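Local coordinates for protein alpha-1,2-mannosidase (Bacteroides thetaiotaomicron, PDB 2WW2) that hydrolyses alpha-mannosidic linkages with inversion of configuration, as a calcium-dependent glycoside hydrolase of family 92, at residues 146-151 / 214-219; 154-159 / 208-213. All coordinates share one frame; numbering follows the deposited sequence.

Overall arrangement
Both contacts lie in the family 92 N-terminal domain, and they pack against each other as parts of two facing layers of antiparallel strands. Contact 1 pairs strand 143-148 with strand 216-221. Contact 2 pairs the next strand along the chain, 154-159, with 209-212, the strand preceding 216-221, and their centres are about 8 Å apart. A probable hydrogen bond of 2.8 Å joins Thr-215 OG1 to Ser-154 OG, and Ile-156 CD1 lies 3.5 Å from Cys-216 C. The centres of contacts 1 and 2 are about 30 and 35 Å from the centre of the chain, and neither contact includes a residue of the two sodium sites.

Contact 1 of 2, residues 146-151 / 214-219; sequences VVDAYN and YTCAYL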
loop_
_atom_site.group_PDB
_atom_site.type_symbol
_atom_site.label_atom_id
_atom_site.label_comp_id
_atom_site.label_asym_id
_atom_site.label_seq_id
_atom_site.Cartn_x
_atom_site.Cartn_y
_atom_site.Cartn_z
ATOM N N VAL A 146 -26.829 -14.309 -40.827
ATOM C CA VAL A 146 -25.470 -14.413 -41.329
ATOM C C VAL A 146 -24.766 -15.537 -40.587
ATOM O O VAL A 146 -24.841 -15.623 -39.348
ATOM C CB VAL A 146 -24.665 -13.117 -41.123
ATOM C CG1 VAL A 146 -23.166 -13.339 -41.445
ATOM C CG2 VAL A 146 -25.256 -11.987 -41.973
ATOM N N VAL A 147 -24.067 -16.370 -41.356
ATOM C CA VAL A 147 -23.241 -17.419 -40.808
ATOM C C VAL A 147 -21.780 -17.007 -41.042
ATOM O O VAL A 147 -21.398 -16.631 -42.148
ATOM C CB VAL A 147 -23.526 -18.771 -41.471
ATOM C CG1 VAL A 147 -22.577 -19.821 -40.967
ATOM C CG2 VAL A 147 -24.994 -19.221 -41.209
ATOM N N ASP A 148 -20.985 -17.046 -39.981
ATOM C CA ASP A 148 -19.615 -16.551 -40.018
ATOM C C ASP A 148 -18.754 -17.746 -39.648
ATOM O O ASP A 148 -18.847 -18.267 -38.536
ATOM C CB ASP A 148 -19.478 -15.382 -39.026
ATOM C CG ASP A 148 -18.061 -14.819 -38.946
ATOM O OD1 ASP A 148 -17.089 -15.596 -39.075
ATOM O OD2 ASP A 148 -17.928 -13.588 -38.747
ATOM N N ALA A 149 -17.941 -18.215 -40.603
ATOM C CA ALA A 149 -17.153 -19.423 -40.390
ATOM C C ALA A 149 -15.732 -19.104 -39.928
ATOM O O ALA A 149 -14.865 -19.986 -39.899
ATOM C CB ALA A 149 -17.150 -20.316 -41.679
ATOM N N TYR A 150 -15.518 -17.841 -39.566
ATOM C CA TYR A 150 -14.274 -17.342 -38.958
ATOM C C TYR A 150 -13.134 -17.310 -39.977
ATOM O O TYR A 150 -13.327 -17.667 -41.146
ATOM C CB TYR A 150 -13.877 -18.207 -37.762
ATOM C CG TYR A 150 -13.754 -17.459 -36.453
ATOM C CD1 TYR A 150 -12.510 -17.239 -35.867
ATOM C CD2 TYR A 150 -14.879 -16.982 -35.794
ATOM C CE1 TYR A 150 -12.392 -16.575 -34.644
ATOM C CE2 TYR A 150 -14.773 -16.298 -34.570
ATOM C CZ TYR A 150 -13.518 -16.119 -34.006
ATOM O OH TYR A 150 -13.371 -15.491 -32.789
ATOM N N ASN A 151 -11.952 -16.884 -39.544
ATOM C CA ASN A 151 -10.795 -16.887 -40.442
ATOM C C ASN A 151 -9.885 -18.084 -40.189
ATOM O O ASN A 151 -10.244 -18.988 -39.433
ATOM C CB ASN A 151 -10.013 -15.569 -40.382
ATOM C CG ASN A 151 -9.356 -15.335 -39.032
ATOM O OD1 ASN A 151 -9.753 -15.920 -38.031
ATOM N ND2 ASN A 151 -8.342 -14.473 -39.002
ATOM N N TYR A 214 -11.204 -16.085 -44.689
ATOM C CA TYR A 214 -12.373 -15.689 -43.897
ATOM C C TYR A 214 -13.593 -15.843 -44.802
ATOM O O TYR A 214 -13.602 -15.306 -45.914
ATOM C CB TYR A 214 -12.224 -14.223 -43.465
ATOM C CG TYR A 214 -13.371 -13.659 -42.630
ATOM C CD1 TYR A 214 -14.036 -14.439 -41.680
ATOM C CD2 TYR A 214 -13.762 -12.332 -42.772
ATOM C CE1 TYR A 214 -15.098 -13.896 -40.910
ATOM C CE2 TYR A 214 -14.788 -11.793 -42.018
ATOM C CZ TYR A 214 -15.449 -12.572 -41.082
ATOM O OH TYR A 214 -16.480 -11.997 -40.352
ATOM N N THR A 215 -14.621 -16.560 -44.344
ATOM C CA THR A 215 -15.852 -16.701 -45.122
ATOM C C THR A 215 -17.090 -16.473 -44.265
ATOM O O THR A 215 -17.104 -16.822 -43.080
ATOM C CB THR A 215 -15.993 -18.104 -45.770
ATOM O OG1 THR A 215 -16.034 -19.132 -44.765
ATOM C CG2 THR A 215 -14.831 -18.391 -46.730
ATOM N N CYS A 216 -18.117 -15.895 -44.888
ATOM C CA CYS A 216 -19.445 -15.765 -44.311
ATOM C C CYS A 216 -20.484 -16.073 -45.389
ATOM O O CYS A 216 -20.178 -16.119 -46.597
ATOM C CB CYS A 216 -19.671 -14.338 -43.773
ATOM S SG CYS A 216 -18.467 -13.784 -42.490
ATOM N N ALA A 217 -21.720 -16.286 -44.962
ATOM C CA ALA A 217 -22.808 -16.505 -45.913
ATOM C C ALA A 217 -24.012 -15.834 -45.326
ATOM O O ALA A 217 -24.121 -15.713 -44.094
ATOM C CB ALA A 217 -23.082 -17.984 -46.094
ATOM N N TYR A 218 -24.906 -15.380 -46.188
ATOM C CA TYR A 218 -26.171 -14.846 -45.696
ATOM C C TYR A 218 -27.335 -15.573 -46.327
ATOM O O TYR A 218 -27.241 -16.081 -47.440
ATOM C CB TYR A 218 -26.283 -13.329 -45.933
ATOM C CG TYR A 218 -26.742 -12.941 -47.322
ATOM C CD1 TYR A 218 -28.106 -12.912 -47.642
ATOM C CD2 TYR A 218 -25.823 -12.606 -48.313
ATOM C CE1 TYR A 218 -28.534 -12.549 -48.903
ATOM C CE2 TYR A 218 -26.252 -12.253 -49.586
ATOM C CZ TYR A 218 -27.609 -12.221 -49.861
ATOM O OH TYR A 218 -28.043 -11.870 -51.114
ATOM N N LEU A 219 -28.433 -15.607 -45.583
ATOM C CA LEU A 219 -29.691 -16.145 -46.024
ATOM C C LEU A 219 -30.725 -15.087 -45.705
ATOM O O LEU A 219 -30.662 -14.476 -44.639
ATOM C CB LEU A 219 -30.016 -17.410 -45.230
ATOM C CG LEU A 219 -28.989 -18.520 -45.454
ATOM C CD1 LEU A 219 -27.965 -18.516 -44.318
ATOM C CD2 LEU A 219 -29.697 -19.841 -45.542
#
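The hydroxyl of Tyr-214 donates to Asp-148 across the two segments, OH to OD2 at 2.7 Å, reaching the oxygen from above the carboxylate plane. CG of Asp-148 is anti to its backbone N (chi1 178°), which sets the carboxylate carbon 3.5 Å from Tyr-214 OH. Carboxylate and ring planes are turned 49° apart, and OD1 sits at the ring edge, 3.2 Å from Tyr-214 CE1. Cys-216 SG is a van der Waals neighbour of the carboxylate, 3.7 Å from Asp-148 CG. OD1 also accepts from Tyr-150 N at 2.8 Å, closing an Asx turn. Beyond the segments, OD2 meets Arg-96 in a salt bridge and accepts from Asn-48, while Tyr-214 OH also bonds to His-93 N. An alanine in place of Asp-148 would probably leave Arg-96 without this counter-charge, Tyr-214 OH without its acceptor and the turn at Tyr-150 less firmly set. Next to this polar cluster the backbones pair antiparallel: Val-147 N reaches Ala-217 O at 2.8 Å and Ala-217 N returns to Val-147 O at 2.9 Å. Ala-149 N adds a bond to Thr-215 O. The pairing belongs to one layer of the beta-sandwich of the N-terminal domain, with strand 80-86 on the far side of 143-148. Apolar contacts follow the faces. Val-146 puts CG1 4.3 Å from Cys-216 CB, whereas Val-147 and Ala-217 face the other layer, meeting Met-186 and Ile-156 respectively.

Contact 2 of 2, residues 154-159 / 208-213; sequences SSITIE and TDVAAD
Ile-156 and Val-210 exchange two backbone hydrogen bonds, Ile-156 N to Val-210 O at 3.0 Å and Val-210 N to Ile-156 O at 2.9 Å. Ser-154 and Ala-212 do the same two residues along, and Ile-158 N reaches Thr-208 O at 2.7 Å, where strand 209-212 is just beginning. Between these pairs lie the non-hydrogen-bonded ones, Ser-155 with Ala-211 and Thr-157 with Asp-209. The CB atoms of Ser-155 and Ala-211 touch at 3.9 Å. Thr-157 has two conformers; in one of them OG1 donates to Asp-209 OD1 at 2.6 Å, nearly in line with the C-O bond of the carboxylate, and that link may be only part-time. On the other face, chi1 of 64° sets Val-210 CG1 between its own backbone N and carbonyl carbon, 4.0 Å from Ile-156 CB. Thr-208 CB tucks against the carbonyl of Ile-158, 3.3 Å from its O. Further out, Ile-156 and Ile-158 press on Ala-217, while Ile-158 and Thr-208 meet Tyr-195. Besides its bond to Thr-215, Ser-154 OG bonds to Tyr-150 O, and Asp-213 OD1 accepts from Gly-152 N. Strand 164-169 pairs with the other side of 154-159, which leaves 209-212 as the edge strand within the chain: an antiparallel edge pair whose Ile-156 face packs on the other layer of the beta-sandwich in the N-terminal domain of family 92.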
loop_
_atom_site.group_PDB
_atom_site.type_symbol
_atom_site.label_atom_id
_atom_site.label_comp_id
_atom_site.label_asym_id
_atom_site.label_seq_id
_atom_site.Cartn_x
_atom_site.Cartn_y
_atom_site.Cartn_z
ATOM N N SER A 154 -11.568 -21.267 -43.956
ATOM C CA SER A 154 -12.876 -21.873 -43.709
ATOM C C SER A 154 -13.628 -22.024 -45.031
ATOM O O SER A 154 -13.169 -21.545 -46.080
ATOM C CB SER A 154 -13.676 -21.001 -42.743
ATOM O OG SER A 154 -13.724 -19.666 -43.215
ATOM N N SER A 155 -14.779 -22.696 -44.986
ATOM C CA SER A 155 -15.611 -22.862 -46.185
ATOM C C SER A 155 -17.062 -22.986 -45.765
ATOM O O SER A 155 -17.372 -23.497 -44.673
ATOM C CB SER A 155 -15.204 -24.117 -46.954
ATOM O OG SER A 155 -15.370 -25.265 -46.122
ATOM N N ILE A 156 -17.947 -22.514 -46.633
ATOM C CA ILE A 156 -19.375 -22.625 -46.417
ATOM C C ILE A 156 -20.052 -23.006 -47.725
ATOM O O ILE A 156 -19.691 -22.494 -48.786
ATOM C CB ILE A 156 -19.988 -21.272 -45.968
ATOM C CG1 ILE A 156 -19.276 -20.732 -44.722
ATOM C CG2 ILE A 156 -21.489 -21.428 -45.674
ATOM C CD1 ILE A 156 -19.745 -19.313 -44.334
ATOM N N THR A 157 -21.031 -23.905 -47.640
ATOM C CA THR A 157 -21.864 -24.246 -48.784
ATOM C C THR A 157 -23.332 -24.080 -48.402
ATOM O O THR A 157 -23.758 -24.515 -47.339
ATOM C CB THR A 157 -21.592 -25.685 -49.276
ATOM O OG1 THR A 157 -20.220 -25.800 -49.671
ATOM C CG2 THR A 157 -22.482 -26.031 -50.466
ATOM N N ILE A 158 -24.096 -23.428 -49.265
ATOM C CA ILE A 158 -25.518 -23.219 -49.016
ATOM C C ILE A 158 -26.296 -24.098 -49.967
ATOM O O ILE A 158 -25.939 -24.215 -51.131
ATOM C CB ILE A 158 -25.935 -21.760 -49.318
ATOM C CG1 ILE A 158 -25.009 -20.762 -48.624
ATOM C CG2 ILE A 158 -27.432 -21.526 -48.943
ATOM C CD1 ILE A 158 -25.303 -19.311 -48.978
ATOM N N GLU A 159 -27.363 -24.718 -49.473
ATOM C CA GLU A 159 -28.282 -25.455 -50.323
ATOM C C GLU A 159 -29.663 -24.874 -50.077
ATOM O O GLU A 159 -30.449 -25.418 -49.311
ATOM C CB GLU A 159 -28.237 -26.949 -49.999
ATOM C CG GLU A 159 -26.849 -27.550 -50.222
ATOM C CD GLU A 159 -26.806 -29.036 -49.939
ATOM O OE1 GLU A 159 -26.472 -29.428 -48.802
ATOM O OE2 GLU A 159 -27.122 -29.821 -50.855
ATOM N N THR A 208 -23.267 -19.949 -53.710
ATOM C CA THR A 208 -23.631 -20.875 -52.657
ATOM C C THR A 208 -22.420 -21.664 -52.137
ATOM O O THR A 208 -22.562 -22.520 -51.254
ATOM C CB THR A 208 -24.692 -21.875 -53.163
ATOM O OG1 THR A 208 -24.214 -22.469 -54.372
ATOM C CG2 THR A 208 -26.003 -21.173 -53.477
ATOM N N ASP A 209 -21.233 -21.405 -52.682
ATOM C CA ASP A 209 -20.076 -22.171 -52.252
ATOM C C ASP A 209 -18.897 -21.220 -52.138
ATOM O O ASP A 209 -18.571 -20.533 -53.103
ATOM C CB ASP A 209 -19.779 -23.276 -53.268
ATOM C CG ASP A 209 -18.771 -24.271 -52.759
ATOM O OD1 ASP A 209 -18.859 -24.684 -51.582
ATOM O OD2 ASP A 209 -17.885 -24.653 -53.541
ATOM N N VAL A 210 -18.291 -21.136 -50.957
ATOM C CA VAL A 210 -17.176 -20.219 -50.758
ATOM C C VAL A 210 -16.090 -20.892 -49.918
ATOM O O VAL A 210 -16.386 -21.709 -49.046
ATOM C CB VAL A 210 -17.647 -18.861 -50.134
ATOM C CG1 VAL A 210 -18.221 -19.070 -48.735
ATOM C CG2 VAL A 210 -16.497 -17.844 -50.107
ATOM N N ALA A 211 -14.830 -20.592 -50.217
ATOM C CA ALA A 211 -13.716 -21.034 -49.375
ATOM C C ALA A 211 -12.655 -19.965 -49.491
ATOM O O ALA A 211 -12.299 -19.543 -50.599
ATOM C CB ALA A 211 -13.167 -22.395 -49.839
ATOM N N ALA A 212 -12.167 -19.504 -48.351
ATOM C CA ALA A 212 -11.117 -18.491 -48.300
ATOM C C ALA A 212 -10.580 -18.455 -46.887
ATOM O O ALA A 212 -11.001 -19.241 -46.036
ATOM C CB ALA A 212 -11.678 -17.128 -48.670
ATOM N N ASP A 213 -9.657 -17.539 -46.632
ATOM C CA ASP A 213 -9.191 -17.318 -45.268
ATOM C C ASP A 213 -10.387 -17.074 -44.333
ATOM O O ASP A 213 -10.557 -17.765 -43.318
ATOM C CB ASP A 213 -8.236 -16.124 -45.247
ATOM C CG ASP A 213 -7.822 -15.713 -43.834
ATOM O OD1 ASP A 213 -7.522 -16.596 -42.990
ATOM O OD2 ASP A 213 -7.778 -14.489 -43.590
#